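Local coordinates for protein alkaline phosphatase (Antarctic bacterium, PDB 2IUC) that probably hydrolyses phosphate monoesters as an alkaline phosphatase, a metalloenzyme that binds zinc and magnesium ions, at residues Leu150-Ala155 with Ser176-Lys181; Asp164-Gly169 with Phe192-Thr197. One frame throughout, in Å; residues are numbered along the deposited sequence.

Interaction 1 of 2, residues Leu150-Ala155 with Ser176-Lys181. Unlike the reference sequence in segment 176-181: S176 (reference Lys), S178 (reference Lys), S180 (reference Lys). With MG (magnesium ion), chain L.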
loop_
_atom_site.group_PDB
_atom_site.type_symbol
_atom_site.label_atom_id
_atom_site.label_comp_id
_atom_site.label_asym_id
_atom_site.label_seq_id
_atom_site.Cartn_x
_atom_site.Cartn_y
_atom_site.Cartn_z
ATOM N N LEU B 150 -7.146 -27.218 16.008
ATOM C CA LEU B 150 -8.188 -28.233 16.126
ATOM C C LEU B 150 -8.753 -28.593 14.733
ATOM O O LEU B 150 -9.967 -28.475 14.529
ATOM C CB LEU B 150 -9.333 -27.770 17.065
ATOM C CG LEU B 150 -8.946 -27.226 18.469
ATOM C CD1 LEU B 150 -10.193 -26.781 19.285
ATOM C CD2 LEU B 150 -8.002 -28.233 19.282
ATOM N N GLU B 151 -7.869 -29.046 13.827
ATOM C CA GLU B 151 -8.258 -29.269 12.429
ATOM C C GLU B 151 -9.257 -30.415 12.227
ATOM O O GLU B 151 -10.068 -30.390 11.298
ATOM C CB GLU B 151 -6.986 -29.441 11.570
ATOM C CG GLU B 151 -6.429 -28.008 11.178
ATOM C CD GLU B 151 -5.172 -28.048 10.309
ATOM O OE1 GLU B 151 -5.268 -27.727 9.065
ATOM O OE2 GLU B 151 -4.113 -28.334 10.932
ATOM N N GLU B 152 -9.193 -31.417 13.105
ATOM C CA GLU B 152 -10.199 -32.522 13.047
ATOM C C GLU B 152 -11.582 -31.993 13.477
ATOM O O GLU B 152 -12.612 -32.324 12.845
ATOM C CB GLU B 152 -9.738 -33.726 13.856
ATOM C CG GLU B 152 -8.585 -34.442 13.177
ATOM C CD GLU B 152 -8.244 -35.779 13.867
ATOM O OE1 GLU B 152 -9.093 -36.361 14.635
ATOM O OE2 GLU B 152 -7.097 -36.240 13.648
ATOM N N GLU B 153 -11.606 -31.077 14.443
ATOM C CA GLU B 153 -12.958 -30.454 14.801
ATOM C C GLU B 153 -13.456 -29.568 13.678
ATOM O O GLU B 153 -14.649 -29.526 13.370
ATOM C CB GLU B 153 -12.871 -29.575 16.068
ATOM C CG GLU B 153 -14.166 -28.834 16.334
ATOM C CD GLU B 153 -14.006 -27.785 17.432
ATOM O OE1 GLU B 153 -12.916 -27.718 18.038
ATOM O OE2 GLU B 153 -14.939 -26.998 17.656
ATOM N N ILE B 154 -12.503 -28.854 13.042
ATOM C CA ILE B 154 -12.827 -28.009 11.899
ATOM C C ILE B 154 -13.409 -28.819 10.730
ATOM O O ILE B 154 -14.444 -28.450 10.185
ATOM C CB ILE B 154 -11.628 -27.080 11.438
ATOM C CG1 ILE B 154 -11.356 -25.923 12.460
ATOM C CG2 ILE B 154 -11.872 -26.598 10.062
ATOM C CD1 ILE B 154 -9.841 -25.465 12.334
ATOM N N ALA B 155 -12.746 -29.898 10.317
ATOM C CA ALA B 155 -13.368 -30.791 9.332
ATOM C C ALA B 155 -14.800 -31.261 9.702
ATOM O O ALA B 155 -15.731 -31.262 8.836
ATOM C CB ALA B 155 -12.410 -32.010 9.095
ATOM N N SER B 176 -8.246 -39.825 7.865
ATOM C CA SER B 176 -7.098 -40.429 8.553
ATOM C C SER B 176 -6.964 -39.757 9.910
ATOM O O SER B 176 -5.869 -39.373 10.292
ATOM C CB SER B 176 -5.783 -40.300 7.746
ATOM O OG SER B 176 -5.801 -41.042 6.512
ATOM N N ARG B 177 -8.090 -39.654 10.617
ATOM C CA ARG B 177 -8.282 -38.956 11.898
ATOM C C ARG B 177 -7.878 -39.735 13.167
ATOM O O ARG B 177 -8.129 -40.956 13.274
ATOM C CB ARG B 177 -9.757 -38.593 12.043
ATOM C CG ARG B 177 -10.280 -37.717 10.968
ATOM C CD ARG B 177 -11.792 -37.597 10.959
ATOM N NE ARG B 177 -12.358 -37.046 12.213
ATOM C CZ ARG B 177 -12.595 -35.757 12.492
ATOM N NH1 ARG B 177 -12.395 -34.809 11.564
ATOM N NH2 ARG B 177 -13.109 -35.421 13.687
ATOM N N SER B 178 -7.299 -39.031 14.156
ATOM C CA SER B 178 -6.957 -39.623 15.458
ATOM C C SER B 178 -8.174 -40.227 16.120
ATOM O O SER B 178 -8.045 -41.140 16.941
ATOM C CB SER B 178 -6.310 -38.589 16.388
ATOM O OG SER B 178 -5.006 -38.236 15.923
ATOM N N ASP B 179 -9.363 -39.735 15.806
ATOM C CA ASP B 179 -10.562 -40.357 16.343
ATOM C C ASP B 179 -11.202 -41.398 15.384
ATOM O O ASP B 179 -12.386 -41.737 15.535
ATOM C CB ASP B 179 -11.581 -39.303 16.779
ATOM C CG ASP B 179 -12.230 -38.559 15.601
ATOM O OD1 ASP B 179 -11.964 -38.909 14.414
ATOM O OD2 ASP B 179 -13.023 -37.617 15.861
ATOM N N SER B 180 -10.429 -41.865 14.400
ATOM C CA SER B 180 -10.891 -42.857 13.404
ATOM C C SER B 180 -12.364 -42.670 12.975
ATOM O O SER B 180 -13.005 -43.634 12.602
ATOM C CB SER B 180 -10.733 -44.299 13.950
ATOM O OG SER B 180 -9.472 -44.557 14.569
ATOM N N LYS B 181 -12.932 -41.479 13.042
ATOM C CA LYS B 181 -14.269 -41.283 12.444
ATOM C C LYS B 181 -14.165 -41.058 10.914
ATOM O O LYS B 181 -13.122 -40.613 10.386
ATOM C CB LYS B 181 -15.058 -40.136 13.086
ATOM C CG LYS B 181 -15.312 -40.283 14.555
ATOM C CD LYS B 181 -16.357 -39.244 15.076
ATOM C CE LYS B 181 -16.286 -39.142 16.628
ATOM N NZ LYS B 181 -17.244 -38.125 17.172
HETATM MG MG MG L . -16.896 -26.260 16.201
HETATM O O HOH W 1 -18.994 -25.287 15.829
HETATM O O HOH W 2 -17.620 -25.503 18.358
#
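R177 and E152 join a type I beta turn (R177 to S180) to the first turn of helix 151-158. E152 uses both its backbone O and its carboxylate; the turn answers with the R177 side chain and the S178 backbone N. The tight part of the contact centres on the guanidinium of R177. Its NH1 donates to the backbone O of E152 at 2.8 Å, close to the guanidinium plane, while NH2 adds a weaker bond to the same oxygen. CB of E152 lies over one face of the group, and the methyl of A155 sits at its edge, CB to NH1 3.7 Å. The bend at chi3 (60°) lets NE and NH2 grip the two carboxylate oxygens of D179 side-on, fixing the group's rotation. NH1 also donates to the backbone O of Y173. The solvent side is looser. There S178, a lysine in the reference sequence, brings its OG no nearer than 3.7 Å to E152 OE2. On E153, OE2 binds a magnesium ion completed by the backbone O of H144, by D157 and by two waters. The carboxylate of E152 secures the turn itself: S178 N donates to its OE2 at 2.8 Å, on the syn side and nearly straight at 168°.

Interaction 2 of 2, residues Asp164-Gly169 with Phe192-Thr197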
loop_
_atom_site.group_PDB
_atom_site.type_symbol
_atom_site.label_atom_id
_atom_site.label_comp_id
_atom_site.label_asym_id
_atom_site.label_seq_id
_atom_site.Cartn_x
_atom_site.Cartn_y
_atom_site.Cartn_z
ATOM N N ASP B 164 -21.951 -24.794 0.074
ATOM C CA ASP B 164 -22.390 -25.539 -1.104
ATOM C C ASP B 164 -21.267 -26.078 -1.975
ATOM O O ASP B 164 -21.443 -27.040 -2.751
ATOM C CB ASP B 164 -23.256 -24.638 -1.917
ATOM C CG ASP B 164 -24.479 -24.149 -1.135
ATOM O OD1 ASP B 164 -25.336 -24.990 -0.795
ATOM O OD2 ASP B 164 -24.527 -22.924 -0.793
ATOM N N PHE B 165 -20.090 -25.503 -1.827
ATOM C CA PHE B 165 -19.000 -25.862 -2.706
ATOM C C PHE B 165 -17.672 -25.692 -1.947
ATOM O O PHE B 165 -17.511 -24.688 -1.188
ATOM C CB PHE B 165 -19.035 -24.991 -4.002
ATOM C CG PHE B 165 -17.896 -25.330 -4.980
ATOM C CD1 PHE B 165 -18.130 -26.167 -6.077
ATOM C CD2 PHE B 165 -16.592 -24.866 -4.743
ATOM C CE1 PHE B 165 -17.051 -26.516 -6.970
ATOM C CE2 PHE B 165 -15.475 -25.202 -5.646
ATOM C CZ PHE B 165 -15.723 -26.015 -6.749
ATOM N N PHE B 166 -16.730 -26.618 -2.107
ATOM C CA PHE B 166 -15.364 -26.340 -1.639
ATOM C C PHE B 166 -14.349 -27.075 -2.483
ATOM O O PHE B 166 -14.653 -28.123 -3.032
ATOM C CB PHE B 166 -15.123 -26.624 -0.106
ATOM C CG PHE B 166 -15.218 -28.095 0.308
ATOM C CD1 PHE B 166 -14.091 -28.928 0.249
ATOM C CD2 PHE B 166 -16.457 -28.647 0.737
ATOM C CE1 PHE B 166 -14.161 -30.311 0.618
ATOM C CE2 PHE B 166 -16.557 -30.053 1.084
ATOM C CZ PHE B 166 -15.379 -30.883 1.036
ATOM N N ALA B 167 -13.135 -26.545 -2.547
ATOM C CA ALA B 167 -11.972 -27.246 -3.128
ATOM C C ALA B 167 -10.670 -26.904 -2.402
ATOM O O ALA B 167 -10.420 -25.730 -2.127
ATOM C CB ALA B 167 -11.840 -26.891 -4.611
ATOM N N GLY B 168 -9.845 -27.892 -2.091
ATOM C CA GLY B 168 -8.529 -27.667 -1.541
ATOM C C GLY B 168 -7.926 -28.959 -1.139
ATOM O O GLY B 168 -8.378 -30.007 -1.636
ATOM N N GLY B 169 -6.894 -28.929 -0.292
ATOM C CA GLY B 169 -6.300 -30.169 0.240
ATOM C C GLY B 169 -7.001 -30.623 1.502
ATOM O O GLY B 169 -8.108 -30.120 1.846
ATOM N N PHE B 192 -23.411 -33.566 0.026
ATOM C CA PHE B 192 -22.157 -33.430 -0.731
ATOM C C PHE B 192 -21.854 -34.584 -1.689
ATOM O O PHE B 192 -21.947 -35.752 -1.311
ATOM C CB PHE B 192 -20.955 -33.202 0.181
ATOM C CG PHE B 192 -20.728 -31.775 0.484
ATOM C CD1 PHE B 192 -21.237 -31.200 1.653
ATOM C CD2 PHE B 192 -20.030 -30.964 -0.422
ATOM C CE1 PHE B 192 -21.019 -29.843 1.937
ATOM C CE2 PHE B 192 -19.840 -29.592 -0.147
ATOM C CZ PHE B 192 -20.351 -29.050 1.029
ATOM N N THR B 193 -21.520 -34.268 -2.926
ATOM C CA THR B 193 -20.675 -35.158 -3.722
ATOM C C THR B 193 -19.233 -34.816 -3.488
ATOM O O THR B 193 -18.891 -33.640 -3.499
ATOM C CB THR B 193 -20.981 -35.008 -5.219
ATOM O OG1 THR B 193 -22.392 -35.209 -5.400
ATOM C CG2 THR B 193 -20.128 -36.030 -6.071
ATOM N N ILE B 194 -18.381 -35.810 -3.331
ATOM C CA ILE B 194 -16.982 -35.576 -3.046
ATOM C C ILE B 194 -16.120 -36.193 -4.161
ATOM O O ILE B 194 -16.404 -37.291 -4.609
ATOM C CB ILE B 194 -16.602 -36.146 -1.660
ATOM C CG1 ILE B 194 -17.502 -35.562 -0.521
ATOM C CG2 ILE B 194 -15.059 -36.033 -1.386
ATOM C CD1 ILE B 194 -17.289 -34.029 -0.265
ATOM N N ASN B 195 -15.088 -35.483 -4.615
ATOM C CA ASN B 195 -14.109 -35.998 -5.553
ATOM C C ASN B 195 -12.697 -35.844 -4.920
ATOM O O ASN B 195 -12.352 -34.771 -4.459
ATOM C CB ASN B 195 -14.259 -35.236 -6.889
ATOM C CG ASN B 195 -13.328 -35.770 -8.008
ATOM O OD1 ASN B 195 -12.175 -36.192 -7.772
ATOM N ND2 ASN B 195 -13.825 -35.715 -9.232
ATOM N N THR B 196 -11.899 -36.906 -4.902
ATOM C CA THR B 196 -10.563 -36.885 -4.327
ATOM C C THR B 196 -9.561 -37.174 -5.431
ATOM O O THR B 196 -8.396 -37.447 -5.147
ATOM C CB THR B 196 -10.429 -37.917 -3.128
ATOM O OG1 THR B 196 -10.500 -39.297 -3.608
ATOM C CG2 THR B 196 -11.586 -37.706 -2.086
ATOM N N THR B 197 -10.019 -37.085 -6.690
ATOM C CA THR B 197 -9.223 -37.525 -7.844
ATOM C C THR B 197 -8.571 -36.358 -8.570
ATOM O O THR B 197 -7.351 -36.326 -8.679
ATOM C CB THR B 197 -10.065 -38.375 -8.860
ATOM O OG1 THR B 197 -10.661 -39.477 -8.167
ATOM C CG2 THR B 197 -9.184 -38.907 -10.003
#
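F166 and F192 meet across an intervening strand of the large, mostly parallel sheet of the alkaline phosphatase alpha/beta fold. Strands 165-169 and 192-195 run nearly parallel, 18° apart, but their axes stay 9.2 Å from each other because strand 210-214 lies between them. The backbone of F166 hydrogen-bonds to M211 and F213 of that middle strand, and no hydrogen bond passes directly between the two segments, so the contact is made mainly by side chains.

The side chain of F166 shows how the gap is bridged. Its CB starts off neither toward nor away from the edge strand; chi1 of 66° then sets CG between the backbone N and the carbonyl carbon, and the ring extends toward the edge strand, touching L214 of the middle one. Along one flank of the ring, CD2 comes to 3.6 Å from F192 CE2. One atom further, CE2 makes the closest approach, 3.5 Å from the same CE2 of F192, and lies over a face of the F192 ring. The two rings are neither stacked nor edge-to-face: their planes stand 55° apart with centroids separated by 5.3 Å. F192 answers from the other side, its CB pointing toward segment 164-169. L187 of helix 183-189 touches both rings, and L184 and K188 touch I194, so this helix packs on the same apolar group. At the tip of F166, the partner is I194, two residues on from F192: CZ rests 3.9 Å from the methyl CD1 of I194.

In the fold
The two contacts interleave along the chain: helix 151-158 leads into strand 165-169, the turn at 176-181 follows, and strand 192-195 comes last, so each interaction closes a loop that overlaps the other's. Their centres lie about 17 Å apart and their nearest atoms about 8 Å, without touching. Interaction 2 lies within the sheet, joining its outermost strand 192-195 to the third strand in; interaction 1 lies farther from the chain's centre. Helix 183-189 connects them, following the turn of interaction 1 and packing on the side chains of interaction 2. Only interaction 1 reaches the helix carrying the magnesium ligands E153 and D157, while interaction 2 packs the sheet edge.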